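Local atomic coordinates of mannan endo-1,6-alpha-mannosidase (PDB entry 6RY0), a protein that probably cleaves alpha-1,6-mannosidic linkages and, as a calcium-binding glycosyl hydrolase family 76 member, is proposed to transfer GPI-anchored glycoproteins into the fungal cell wall. Residues 358-363 with 367-372; 45-50 with 84-89. All coordinates share one frame; numbering follows the deposited sequence.

Contact 1 (358-363 with 367-372); sequences KQCVGP and RRCGFY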
loop_
_atom_site.group_PDB
_atom_site.type_symbol
_atom_site.label_atom_id
_atom_site.label_comp_id
_atom_site.label_asym_id
_atom_site.label_seq_id
_atom_site.Cartn_x
_atom_site.Cartn_y
_atom_site.Cartn_z
ATOM N N LYS A 358 17.202 10.212 -11.339
ATOM C CA LYS A 358 18.022 10.392 -12.549
ATOM C C LYS A 358 17.161 10.471 -13.805
ATOM O O LYS A 358 17.540 11.168 -14.748
ATOM C CB LYS A 358 19.040 9.269 -12.664
ATOM C CG LYS A 358 19.886 9.319 -13.908
ATOM C CD LYS A 358 20.995 10.307 -13.770
ATOM C CE LYS A 358 21.910 10.284 -14.990
ATOM N NZ LYS A 358 22.911 11.376 -14.921
ATOM N N GLN A 359 16.014 9.772 -13.830
ATOM C CA GLN A 359 15.159 9.782 -14.989
ATOM C C GLN A 359 13.991 10.741 -14.888
ATOM O O GLN A 359 13.205 10.828 -15.833
ATOM C CB GLN A 359 14.723 8.368 -15.404
ATOM C CG GLN A 359 13.917 7.597 -14.366
ATOM C CD GLN A 359 12.456 8.018 -14.295
ATOM O OE1 GLN A 359 11.724 7.977 -15.294
ATOM N NE2 GLN A 359 12.018 8.425 -13.119
ATOM N N CYS A 360 13.899 11.526 -13.808
ATOM C CA CYS A 360 12.878 12.568 -13.715
ATOM C C CYS A 360 13.403 13.833 -14.388
ATOM O O CYS A 360 13.754 14.821 -13.738
ATOM C CB CYS A 360 12.473 12.854 -12.287
ATOM S SG CYS A 360 11.584 11.513 -11.456
ATOM N N VAL A 361 13.447 13.780 -15.722
ATOM C CA VAL A 361 14.024 14.838 -16.538
ATOM C C VAL A 361 13.154 15.118 -17.756
ATOM O O VAL A 361 13.590 15.797 -18.682
ATOM C CB VAL A 361 15.450 14.495 -16.988
ATOM C CG1 VAL A 361 16.378 14.444 -15.792
ATOM C CG2 VAL A 361 15.507 13.205 -17.791
ATOM N N GLY A 362 11.931 14.595 -17.793
ATOM C CA GLY A 362 11.135 14.678 -18.999
ATOM C C GLY A 362 10.558 16.032 -19.298
ATOM O O GLY A 362 10.306 16.845 -18.401
ATOM N N PRO A 363 10.288 16.276 -20.579
ATOM C CA PRO A 363 9.529 17.457 -20.960
ATOM C C PRO A 363 8.088 17.279 -20.504
ATOM O O PRO A 363 7.662 16.157 -20.258
ATOM C CB PRO A 363 9.631 17.447 -22.481
ATOM C CG PRO A 363 9.720 16.027 -22.841
ATOM C CD PRO A 363 10.505 15.361 -21.712
ATOM N N ARG A 367 11.510 17.975 -15.505
ATOM C CA ARG A 367 11.553 17.189 -14.275
ATOM C C ARG A 367 10.459 16.137 -14.258
ATOM O O ARG A 367 10.236 15.509 -13.220
ATOM C CB ARG A 367 11.452 18.095 -13.049
ATOM C CG ARG A 367 10.102 18.763 -12.888
ATOM C CD ARG A 367 10.132 19.849 -11.821
ATOM N NE ARG A 367 8.796 20.247 -11.483
ATOM C CZ ARG A 367 8.445 21.379 -10.882
ATOM N NH1 ARG A 367 9.322 22.335 -10.644
ATOM N NH2 ARG A 367 7.182 21.544 -10.507
ATOM N N ARG A 368 9.793 15.896 -15.381
ATOM C CA ARG A 368 8.705 14.925 -15.386
ATOM C C ARG A 368 9.282 13.531 -15.145
ATOM O O ARG A 368 10.321 13.171 -15.695
ATOM C CB ARG A 368 7.931 14.995 -16.701
ATOM C CG ARG A 368 6.685 14.105 -16.797
ATOM C CD ARG A 368 5.972 14.255 -18.165
ATOM N NE ARG A 368 4.778 13.436 -18.181
ATOM C CZ ARG A 368 4.130 12.923 -19.209
ATOM N NH1 ARG A 368 4.574 12.979 -20.453
ATOM N NH2 ARG A 368 3.040 12.196 -18.909
ATOM N N CYS A 369 8.565 12.733 -14.353
ATOM C CA CYS A 369 9.027 11.407 -13.953
ATOM C C CYS A 369 8.370 10.298 -14.763
ATOM O O CYS A 369 7.156 10.232 -14.903
ATOM C CB CYS A 369 8.723 11.169 -12.475
ATOM S SG CYS A 369 9.651 12.202 -11.302
ATOM N N GLY A 370 9.221 9.376 -15.206
ATOM C CA GLY A 370 8.768 8.117 -15.764
ATOM C C GLY A 370 8.966 6.971 -14.785
ATOM O O GLY A 370 9.191 7.162 -13.587
ATOM N N PHE A 371 8.830 5.768 -15.333
ATOM C CA PHE A 371 8.752 4.529 -14.582
ATOM C C PHE A 371 10.004 3.688 -14.655
ATOM O O PHE A 371 10.246 2.853 -13.769
ATOM C CB PHE A 371 7.617 3.680 -15.143
ATOM C CG PHE A 371 7.374 2.394 -14.394
ATOM C CD1 PHE A 371 6.912 2.417 -13.084
ATOM C CD2 PHE A 371 7.587 1.168 -15.001
ATOM C CE1 PHE A 371 6.658 1.249 -12.410
ATOM C CE2 PHE A 371 7.316 -0.001 -14.320
ATOM C CZ PHE A 371 6.873 0.044 -13.019
ATOM N N TYR A 372 10.776 3.823 -15.727
ATOM C CA TYR A 372 11.800 2.828 -16.075
ATOM C C TYR A 372 13.119 3.243 -15.456
ATOM O O TYR A 372 14.102 3.619 -16.133
ATOM C CB TYR A 372 11.845 2.649 -17.618
ATOM C CG TYR A 372 10.519 2.099 -18.145
ATOM C CD1 TYR A 372 9.473 2.950 -18.426
ATOM C CD2 TYR A 372 10.312 0.743 -18.310
ATOM C CE1 TYR A 372 8.250 2.485 -18.856
ATOM C CE2 TYR A 372 9.091 0.252 -18.741
ATOM C CZ TYR A 372 8.058 1.125 -19.004
ATOM O OH TYR A 372 6.860 0.621 -19.433
HETATM O O HOH W 1 11.499 6.248 -17.373
HETATM O O HOH W 2 6.609 14.133 -21.495
#
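C360 and C369 close this loop covalently: their SG atoms are bonded at 2.1 Å with a chi3 of 110°. Matching rotamers, SG beside the backbone N (chi1 -68° and -67°), turn the two sulfurs toward each other where C360 CA and C369 CA approach to 4.0 Å.

Backbone bonding takes over next to the disulfide. G362 N donates to R368 O at 3.0 Å, while R368 N returns a bond to G362 O at 3.2 Å. This is a single antiparallel hydrogen-bonded bridge with a classic beta bulge, V361 and G362 together facing R368. C360 is the centre of an inverse gamma turn, and its CA sends a C-H toward the same R368 O.

The amide of Q359 works on G370. G370 N reaches OE1 at 2.9 Å and NE2 reaches G370 O at 3.1 Å, both weak because the bonds are strongly bent; NE2 also binds A356 O. A water donates to OE1 and accepts from Y372 N. Replacing Q359 by an alanine removes the amide, and G370 N and this water would probably lose their shared acceptor, leaving the G370 backbone less firmly fixed.

The extended R368 side chain lays CD 3.3 Å from P363 O, and a second water joins P363 O to NH1. The R368 guanidinium goes on to a salt bridge from NH1 to D380 and a hydrogen bond from NH2 to S387 O.

The loop follows helix 342-358; V395 of helix 389-401 packs against both cysteines, and L43 of helix 33-48 touches C369.

Contact 2 (45-50 with 84-89); sequences YDMMLF and GTYVDY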
loop_
_atom_site.group_PDB
_atom_site.type_symbol
_atom_site.label_atom_id
_atom_site.label_comp_id
_atom_site.label_asym_id
_atom_site.label_seq_id
_atom_site.Cartn_x
_atom_site.Cartn_y
_atom_site.Cartn_z
ATOM N N TYR A 45 4.332 18.530 -5.139
ATOM C CA TYR A 45 3.606 19.475 -5.992
ATOM C C TYR A 45 3.233 18.813 -7.316
ATOM O O TYR A 45 2.080 18.878 -7.736
ATOM C CB TYR A 45 4.497 20.730 -6.186
ATOM C CG TYR A 45 3.889 21.737 -7.124
ATOM C CD1 TYR A 45 4.036 21.624 -8.494
ATOM C CD2 TYR A 45 3.157 22.827 -6.620
ATOM C CE1 TYR A 45 3.402 22.576 -9.348
ATOM C CE2 TYR A 45 2.557 23.758 -7.458
ATOM C CZ TYR A 45 2.652 23.596 -8.790
ATOM O OH TYR A 45 2.034 24.473 -9.650
ATOM N N ASP A 46 4.195 18.201 -8.001
ATOM C CA ASP A 46 3.905 17.610 -9.297
ATOM C C ASP A 46 2.906 16.479 -9.201
ATOM O O ASP A 46 2.065 16.340 -10.083
ATOM C CB ASP A 46 5.174 17.134 -9.989
ATOM C CG ASP A 46 5.894 18.240 -10.742
ATOM O OD1 ASP A 46 5.381 19.381 -10.764
ATOM O OD2 ASP A 46 6.978 17.952 -11.340
ATOM N N MET A 47 2.939 15.674 -8.149
ATOM C CA MET A 47 1.946 14.623 -7.998
ATOM C C MET A 47 0.554 15.243 -7.764
ATOM O O MET A 47 -0.443 14.772 -8.296
ATOM C CB MET A 47 2.352 13.699 -6.845
ATOM C CG MET A 47 1.363 12.623 -6.455
ATOM S SD MET A 47 1.068 11.463 -7.772
ATOM C CE MET A 47 -0.547 10.830 -7.379
ATOM N N MET A 48 0.494 16.311 -6.986
ATOM C CA MET A 48 -0.784 16.918 -6.652
ATOM C C MET A 48 -1.436 17.528 -7.888
ATOM O O MET A 48 -2.656 17.624 -7.925
ATOM C CB MET A 48 -0.628 17.946 -5.530
ATOM C CG MET A 48 -1.900 18.505 -4.904
ATOM S SD MET A 48 -2.876 17.176 -4.141
ATOM C CE MET A 48 -2.266 16.535 -2.634
ATOM N N LEU A 49 -0.664 17.908 -8.913
ATOM C CA LEU A 49 -1.249 18.437 -10.138
ATOM C C LEU A 49 -2.207 17.425 -10.793
ATOM O O LEU A 49 -3.117 17.815 -11.527
ATOM C CB LEU A 49 -0.186 18.834 -11.154
ATOM C CG LEU A 49 0.694 20.014 -10.755
ATOM C CD1 LEU A 49 1.800 20.179 -11.815
ATOM C CD2 LEU A 49 -0.105 21.294 -10.621
ATOM N N PHE A 50 -1.991 16.119 -10.584
ATOM C CA PHE A 50 -2.893 15.132 -11.162
ATOM C C PHE A 50 -4.261 15.115 -10.488
ATOM O O PHE A 50 -5.227 14.617 -11.063
ATOM C CB PHE A 50 -2.276 13.735 -11.050
ATOM C CG PHE A 50 -1.069 13.533 -11.919
ATOM C CD1 PHE A 50 -1.194 13.159 -13.244
ATOM C CD2 PHE A 50 0.192 13.664 -11.402
ATOM C CE1 PHE A 50 -0.080 12.968 -14.038
ATOM C CE2 PHE A 50 1.310 13.490 -12.204
ATOM C CZ PHE A 50 1.173 13.146 -13.524
ATOM N N GLY A 84 -2.450 7.774 1.347
ATOM C CA GLY A 84 -1.434 7.252 2.241
ATOM C C GLY A 84 -0.043 7.777 1.919
ATOM O O GLY A 84 0.754 8.058 2.812
ATOM N N THR A 85 0.262 7.926 0.635
ATOM C CA THR A 85 1.550 8.486 0.230
ATOM C C THR A 85 1.767 9.869 0.854
ATOM O O THR A 85 2.868 10.193 1.300
ATOM C CB THR A 85 1.661 8.563 -1.297
ATOM O OG1 THR A 85 1.498 7.255 -1.851
ATOM C CG2 THR A 85 3.016 9.061 -1.725
ATOM N N TYR A 86 0.710 10.687 0.905
ATOM C CA TYR A 86 0.800 12.003 1.473
ATOM C C TYR A 86 0.788 12.033 3.003
ATOM O O TYR A 86 1.393 12.923 3.601
ATOM C CB TYR A 86 -0.275 12.964 0.922
ATOM C CG TYR A 86 0.128 13.504 -0.443
ATOM C CD1 TYR A 86 -0.053 12.760 -1.597
ATOM C CD2 TYR A 86 0.718 14.756 -0.570
ATOM C CE1 TYR A 86 0.354 13.226 -2.821
ATOM C CE2 TYR A 86 1.125 15.238 -1.806
ATOM C CZ TYR A 86 0.948 14.462 -2.919
ATOM O OH TYR A 86 1.308 14.886 -4.163
ATOM N N VAL A 87 0.127 11.078 3.632
ATOM C CA VAL A 87 0.274 10.914 5.077
ATOM C C VAL A 87 1.733 10.622 5.424
ATOM O O VAL A 87 2.307 11.200 6.358
ATOM C CB VAL A 87 -0.669 9.799 5.571
ATOM C CG1 VAL A 87 -0.395 9.437 7.022
ATOM C CG2 VAL A 87 -2.137 10.220 5.408
ATOM N N ASP A 88 2.356 9.735 4.648
ATOM C CA ASP A 88 3.788 9.459 4.816
ATOM C C ASP A 88 4.641 10.688 4.489
ATOM O O ASP A 88 5.599 10.977 5.202
ATOM C CB ASP A 88 4.249 8.253 3.994
ATOM C CG ASP A 88 4.378 6.985 4.799
ATOM O OD1 ASP A 88 4.490 7.037 6.045
ATOM O OD2 ASP A 88 4.399 5.911 4.130
ATOM N N TYR A 89 4.312 11.395 3.413
ATOM C CA TYR A 89 5.071 12.596 3.030
ATOM C C TYR A 89 5.162 13.575 4.190
ATOM O O TYR A 89 6.257 14.062 4.518
ATOM C CB TYR A 89 4.442 13.245 1.801
ATOM C CG TYR A 89 5.016 14.611 1.489
ATOM C CD1 TYR A 89 6.250 14.750 0.911
ATOM C CD2 TYR A 89 4.312 15.767 1.813
ATOM C CE1 TYR A 89 6.799 16.026 0.677
ATOM C CE2 TYR A 89 4.847 17.026 1.597
ATOM C CZ TYR A 89 6.106 17.141 1.051
ATOM O OH TYR A 89 6.715 18.350 0.847
#
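Y86 pushes its phenol end between M47 and M48, and these three side chains make the whole contact. The two methionines meet the ring differently. M48 lays its methyl over one face: CE is 3.9 Å from the ring centroid and 18° off the normal, a CH-pi contact displaced toward the CE2 rim. SD stands farther back, 5.3 Å from that centroid, in an oblique Met-aromatic approach. M47 comes to the edge instead: in the conformer given, its CG lies in the ring plane, 3.8 Å from Y86 CE1.

Torsions explain the reach of M48. CG is anti to the backbone N (chi1 -170°), then the chain bends at chi2 and again at chi3 (74°), which folds the methyl back over the ring. The hydroxyl of Y86 is placed by helix 33-48 itself, through a hydrogen bond with A44 O; M48 N, though 3.3 Å from Y86 OH, has too poor an angle to bond it. M48 CA and Y86 CA are 9.6 Å apart, the nearest such pair between 45-50 and 84-89, and the long phenol side chain spans the gap.

Further out, Y98 meets the Y86 ring edge-to-face and also touches M48. Helix 99-108 contributes I102 against both Y86 and M48, and M393 of helix 389-401 packs on M47. This is helix-to-helix packing, 33-48 against 76-93, within the (alpha/alpha)6 barrel known for glycosyl hydrolase family 76.

Overall arrangement
The centres of contacts 1 and 2 are about 17 Å apart, on the same side of the chain's centre, yet they touch directly. R367 NH2 forms a salt bridge with D46 OD1 at 2.8 Å, and the same nitrogen packs 3.7 Å from Y45 CD1, tying the disulfide loop to the face of helix 33-48 turned away from Y86. Helix 389-401 also borders both, with V395 at contact 1 and M393 at contact 2. Neither contact supplies a calcium ligand: the R368 side chain lies about 11 Å from the bound calcium ion and about 8 Å from the side chain of its ligand D73, and that of M47 about 11 Å from D73.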